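Local coordinates for AlkZ (Streptomyces sahachiroi, PDB 5UUJ), which is a bacterial protein of the AlkZ-like DNA glycosylase family, related to helix-turn-helix proteins, at residues T226-R229 with S235-K238; L95-N100 with R242-D247. All blocks are in the same frame, centred on the assembly; numbering follows the deposited sequence.

Contact 1: T226-R229 with S235-K238; sequences TFDR and STSK
D228 swings CG almost anti to its backbone N (chi1 -164°), and T236 turns OG1 to lie beside its own backbone N (chi1 -54°), which places the two donors of T236 before the two oxygens of the D228 carboxylate. The arrangement belongs to a helix-loop-helix unit, consistent with the family's relation to helix-turn-helix proteins: D228 lies on helix 224-232, and T236 is in the loop that leads into helix 238-248. D228 OD1 accepts the hydroxyl of T236 OG1 at 2.7 Å. The donor comes from the syn side but stands 30° out of the carboxylate plane. D228 OD2 takes T236 N at 3.0 Å through its syn lone pair, although the bond is bent at the hydrogen. One carboxylate therefore grips both the backbone and the side chain of a single loop residue, and the pairing holds the D228 carboxylate against rotation about its CB-CG bond. S232 OG also bonds to D228 OD1, so the buried carboxylate receives three hydrogen bonds, which would probably favour its ionised form. S235 N approaches D228 OD2 too, at 3.4 Å, but at an angle too poor for bonding.

A backbone hydrogen bond between D228 and N234 and another from S235 OG to S232 O secure the start of the loop. Its far end is shaped by S237, the N-cap of helix 238-248, whose OG makes a weak bond to K240 N. The same T236 rotamer leaves its methyl on the side of that helix, where the residue packs on L241. Even the carbon bearing the hydroxyl sits close to the acid: T236 CB is 3.2 Å from D228 OD1.

Contact 2: L95-N100 with R242-D247; sequences LSLMAN and RKWFGD
L97 and W244 are the closest backbone positions between segments 95-100 and 242-247, yet their CA atoms are 11.4 Å apart, a spacing that long side chains must bridge. This is a side-chain-mediated contact between two helices of the α-helical part of the fold, bridged by one tryptophan and joining helix 91-100 to helix 238-248, more than 140 residues later in the chain. The indole of W244 spans the gap, with CG anti to its carbonyl carbon (chi1 -74°), and pushes its six-membered ring between L97 and N100, which approach from the opposite direction. L97 provides the apolar contact: its CG lies 4.0 Å from W244 CH2. The L97 CD2 branch is 4.2 Å from W244 CZ3. N100, with CG anti to its backbone N (chi1 179°), brings its amide to the same end of the ring, the two planes being 50° apart.

Helix 204-219 lines this contact, with A207 against L97, A208 against W244 and P204 against N100. From the same helix, D205 OD1 bonds W244 NE1, which satisfies the indole N-H and restrains the ring's rotation. N100 ND2 comes within 3.8 Å of W244 CH2, obliquely to the ring.

How the contacts relate
Contacts 1 and 2 have centres about 9 Å apart, on the same side of the chain's centre. Contact 1 holds the loop leading into helix 238-248, and contact 2 uses the helix itself. In sequence, segment 95-100 comes first, then 226-229, 235-238 and 242-247. Contact 1 is thus local, whereas contact 2 ties the unit to distant helix 91-100. T236 CG2 lies 3.8 Å from W244 CZ3, so the carboxylate-threonine hydrogen bonds and the tryptophan packing form one continuous patch. Helices 224-232 and 238-248 also touch where F227 CD2 is 4.0 Å from F245 CE1. Helix 204-219 borders contact 2 and also packs against F227 of helix 224-232.

Contact 1: T226-R229 with S235-K238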
loop_
_atom_site.group_PDB
_atom_site.type_symbol
_atom_site.label_atom_id
_atom_site.label_comp_id
_atom_site.label_asym_id
_atom_site.label_seq_id
_atom_site.Cartn_x
_atom_site.Cartn_y
_atom_site.Cartn_z
ATOM N N THR A 226 -8.867 -12.677 0.679
ATOM C CA THR A 226 -7.911 -11.862 -0.059
ATOM C C THR A 226 -7.883 -10.439 0.489
ATOM O O THR A 226 -6.817 -9.832 0.606
ATOM C CB THR A 226 -8.254 -11.843 -1.557
ATOM O OG1 THR A 226 -8.101 -13.165 -2.091
ATOM C CG2 THR A 226 -7.352 -10.884 -2.321
ATOM N N PHE A 227 -9.055 -9.916 0.833
ATOM C CA PHE A 227 -9.155 -8.574 1.387
ATOM C C PHE A 227 -8.396 -8.451 2.707
ATOM O O PHE A 227 -7.612 -7.519 2.896
ATOM C CB PHE A 227 -10.617 -8.186 1.598
ATOM C CG PHE A 227 -10.797 -6.951 2.433
ATOM C CD1 PHE A 227 -10.600 -5.696 1.885
ATOM C CD2 PHE A 227 -11.152 -7.047 3.767
ATOM C CE1 PHE A 227 -10.759 -4.558 2.650
ATOM C CE2 PHE A 227 -11.315 -5.911 4.538
ATOM C CZ PHE A 227 -11.118 -4.665 3.976
ATOM N N ASP A 228 -8.626 -9.395 3.615
ATOM C CA ASP A 228 -8.044 -9.317 4.949
ATOM C C ASP A 228 -6.563 -9.693 4.916
ATOM O O ASP A 228 -5.806 -9.316 5.808
ATOM C CB ASP A 228 -8.810 -10.219 5.923
ATOM C CG ASP A 228 -8.522 -9.889 7.384
ATOM O OD1 ASP A 228 -8.302 -8.701 7.703
ATOM O OD2 ASP A 228 -8.529 -10.816 8.217
ATOM N N ARG A 229 -6.149 -10.424 3.885
ATOM C CA ARG A 229 -4.729 -10.698 3.685
ATOM C C ARG A 229 -3.996 -9.403 3.345
ATOM O O ARG A 229 -2.935 -9.110 3.899
ATOM C CB ARG A 229 -4.504 -11.727 2.577
ATOM C CG ARG A 229 -3.023 -12.018 2.339
ATOM C CD ARG A 229 -2.800 -13.251 1.495
ATOM N NE ARG A 229 -3.164 -13.024 0.098
ATOM C CZ ARG A 229 -3.935 -13.828 -0.632
ATOM N NH1 ARG A 229 -4.450 -14.938 -0.112
ATOM N NH2 ARG A 229 -4.196 -13.518 -1.895
ATOM N N SER A 235 -5.705 -11.020 10.042
ATOM C CA SER A 235 -5.720 -10.858 11.494
ATOM C C SER A 235 -7.098 -10.466 12.025
ATOM O O SER A 235 -7.322 -10.468 13.235
ATOM C CB SER A 235 -4.690 -9.807 11.917
ATOM O OG SER A 235 -3.384 -10.185 11.520
ATOM N N THR A 236 -8.022 -10.131 11.127
ATOM C CA THR A 236 -9.354 -9.691 11.538
ATOM C C THR A 236 -10.264 -10.875 11.867
ATOM O O THR A 236 -10.183 -11.929 11.237
ATOM C CB THR A 236 -10.028 -8.831 10.445
ATOM O OG1 THR A 236 -9.162 -7.751 10.078
ATOM C CG2 THR A 236 -11.357 -8.260 10.940
ATOM N N SER A 237 -11.117 -10.689 12.872
ATOM C CA SER A 237 -12.149 -11.663 13.216
ATOM C C SER A 237 -12.965 -12.070 11.992
ATOM O O SER A 237 -13.546 -11.225 11.314
ATOM C CB SER A 237 -13.076 -11.090 14.288
ATOM O OG SER A 237 -14.271 -11.839 14.382
ATOM N N LYS A 238 -13.011 -13.365 11.710
ATOM C CA LYS A 238 -13.687 -13.843 10.513
ATOM C C LYS A 238 -15.203 -13.627 10.577
ATOM O O LYS A 238 -15.810 -13.267 9.573
ATOM C CB LYS A 238 -13.357 -15.319 10.277
ATOM C CG LYS A 238 -11.935 -15.539 9.773
ATOM C CD LYS A 238 -11.662 -17.004 9.465
ATOM C CE LYS A 238 -10.303 -17.190 8.808
ATOM N NZ LYS A 238 -9.186 -16.830 9.720
#

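Contact 2: L95-N100 with R242-D247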
loop_
_atom_site.group_PDB
_atom_site.type_symbol
_atom_site.label_atom_id
_atom_site.label_comp_id
_atom_site.label_asym_id
_atom_site.label_seq_id
_atom_site.Cartn_x
_atom_site.Cartn_y
_atom_site.Cartn_z
ATOM N N LEU A 95 -7.020 3.356 9.041
ATOM C CA LEU A 95 -6.354 3.273 10.336
ATOM C C LEU A 95 -7.252 2.641 11.399
ATOM O O LEU A 95 -6.786 1.854 12.225
ATOM C CB LEU A 95 -5.908 4.665 10.790
ATOM C CG LEU A 95 -4.837 5.356 9.937
ATOM C CD1 LEU A 95 -4.552 6.750 10.478
ATOM C CD2 LEU A 95 -3.555 4.546 9.882
ATOM N N SER A 96 -8.535 2.989 11.371
ATOM C CA SER A 96 -9.504 2.440 12.315
ATOM C C SER A 96 -9.565 0.916 12.226
ATOM O O SER A 96 -9.652 0.228 13.242
ATOM C CB SER A 96 -10.892 3.030 12.059
ATOM O OG SER A 96 -11.865 2.438 12.905
ATOM N N LEU A 97 -9.508 0.395 11.007
ATOM C CA LEU A 97 -9.575 -1.043 10.795
ATOM C C LEU A 97 -8.300 -1.737 11.270
ATOM O O LEU A 97 -8.345 -2.884 11.713
ATOM C CB LEU A 97 -9.830 -1.352 9.317
ATOM C CG LEU A 97 -11.226 -1.881 8.987
ATOM C CD1 LEU A 97 -12.306 -0.919 9.449
ATOM C CD2 LEU A 97 -11.354 -2.156 7.496
HETATM N N MSE A 98 -7.167 -1.046 11.184
HETATM C CA MSE A 98 -5.909 -1.601 11.672
HETATM C C MSE A 98 -5.906 -1.654 13.199
HETATM O O MSE A 98 -5.464 -2.635 13.791
HETATM C CB MSE A 98 -4.711 -0.785 11.174
HETATM C CG MSE A 98 -4.533 -0.756 9.660
HETATM SE SE MSE A 98 -4.599 -2.521 8.824
HETATM C CE MSE A 98 -3.252 -3.429 9.909
ATOM N N ALA A 99 -6.399 -0.595 13.833
ATOM C CA ALA A 99 -6.505 -0.562 15.287
ATOM C C ALA A 99 -7.431 -1.672 15.778
ATOM O O ALA A 99 -7.225 -2.238 16.851
ATOM C CB ALA A 99 -7.008 0.796 15.756
ATOM N N ASN A 100 -8.440 -1.990 14.976
ATOM C CA ASN A 100 -9.413 -3.016 15.330
ATOM C C ASN A 100 -8.788 -4.410 15.450
ATOM O O ASN A 100 -9.327 -5.272 16.139
ATOM C CB ASN A 100 -10.547 -3.036 14.300
ATOM C CG ASN A 100 -11.592 -4.099 14.597
ATOM O OD1 ASN A 100 -12.346 -3.989 15.562
ATOM N ND2 ASN A 100 -11.648 -5.129 13.758
ATOM N N ARG A 242 -17.433 -11.288 7.902
ATOM C CA ARG A 242 -18.649 -11.785 7.277
ATOM C C ARG A 242 -19.769 -10.755 7.388
ATOM O O ARG A 242 -20.503 -10.521 6.429
ATOM C CB ARG A 242 -19.075 -13.108 7.920
ATOM C CG ARG A 242 -20.387 -13.665 7.389
ATOM C CD ARG A 242 -20.795 -14.923 8.136
ATOM N NE ARG A 242 -20.045 -16.094 7.688
ATOM C CZ ARG A 242 -20.245 -17.328 8.139
ATOM N NH1 ARG A 242 -21.170 -17.564 9.059
ATOM N NH2 ARG A 242 -19.517 -18.330 7.668
ATOM N N LYS A 243 -19.892 -10.139 8.560
ATOM C CA LYS A 243 -20.914 -9.126 8.785
ATOM C C LYS A 243 -20.650 -7.878 7.943
ATOM O O LYS A 243 -21.571 -7.316 7.354
ATOM C CB LYS A 243 -20.981 -8.748 10.266
ATOM C CG LYS A 243 -22.239 -7.978 10.643
ATOM C CD LYS A 243 -21.921 -6.653 11.326
ATOM C CE LYS A 243 -21.262 -6.850 12.684
ATOM N NZ LYS A 243 -20.925 -5.547 13.325
ATOM N N TRP A 244 -19.391 -7.451 7.892
ATOM C CA TRP A 244 -19.014 -6.268 7.123
ATOM C C TRP A 244 -19.431 -6.394 5.664
ATOM O O TRP A 244 -20.060 -5.494 5.110
ATOM C CB TRP A 244 -17.507 -6.032 7.203
ATOM C CG TRP A 244 -17.040 -5.493 8.514
ATOM C CD1 TRP A 244 -17.814 -5.001 9.527
ATOM C CD2 TRP A 244 -15.685 -5.392 8.960
ATOM N NE1 TRP A 244 -17.020 -4.596 10.573
ATOM C CE2 TRP A 244 -15.709 -4.827 10.250
ATOM C CE3 TRP A 244 -14.451 -5.723 8.390
ATOM C CZ2 TRP A 244 -14.548 -4.589 10.981
ATOM C CZ3 TRP A 244 -13.299 -5.485 9.120
ATOM C CH2 TRP A 244 -13.355 -4.925 10.401
ATOM N N PHE A 245 -19.071 -7.513 5.045
ATOM C CA PHE A 245 -19.416 -7.757 3.653
ATOM C C PHE A 245 -20.912 -8.005 3.489
ATOM O O PHE A 245 -21.518 -7.553 2.519
ATOM C CB PHE A 245 -18.619 -8.941 3.106
ATOM C CG PHE A 245 -17.224 -8.582 2.683
ATOM C CD1 PHE A 245 -16.256 -8.283 3.626
ATOM C CD2 PHE A 245 -16.882 -8.538 1.343
ATOM C CE1 PHE A 245 -14.974 -7.948 3.240
ATOM C CE2 PHE A 245 -15.597 -8.204 0.950
ATOM C CZ PHE A 245 -14.645 -7.905 1.901
ATOM N N GLY A 246 -21.502 -8.708 4.448
ATOM C CA GLY A 246 -22.908 -9.055 4.381
ATOM C C GLY A 246 -23.820 -7.851 4.484
ATOM O O GLY A 246 -24.826 -7.766 3.782
ATOM N N ASP A 247 -23.466 -6.914 5.357
ATOM C CA ASP A 247 -24.291 -5.733 5.590
ATOM C C ASP A 247 -24.286 -4.783 4.398
ATOM O O ASP A 247 -25.139 -3.903 4.297
ATOM C CB ASP A 247 -23.818 -4.986 6.839
ATOM C CG ASP A 247 -24.113 -5.742 8.122
ATOM O OD1 ASP A 247 -24.909 -6.702 8.087
ATOM O OD2 ASP A 247 -23.551 -5.366 9.171
#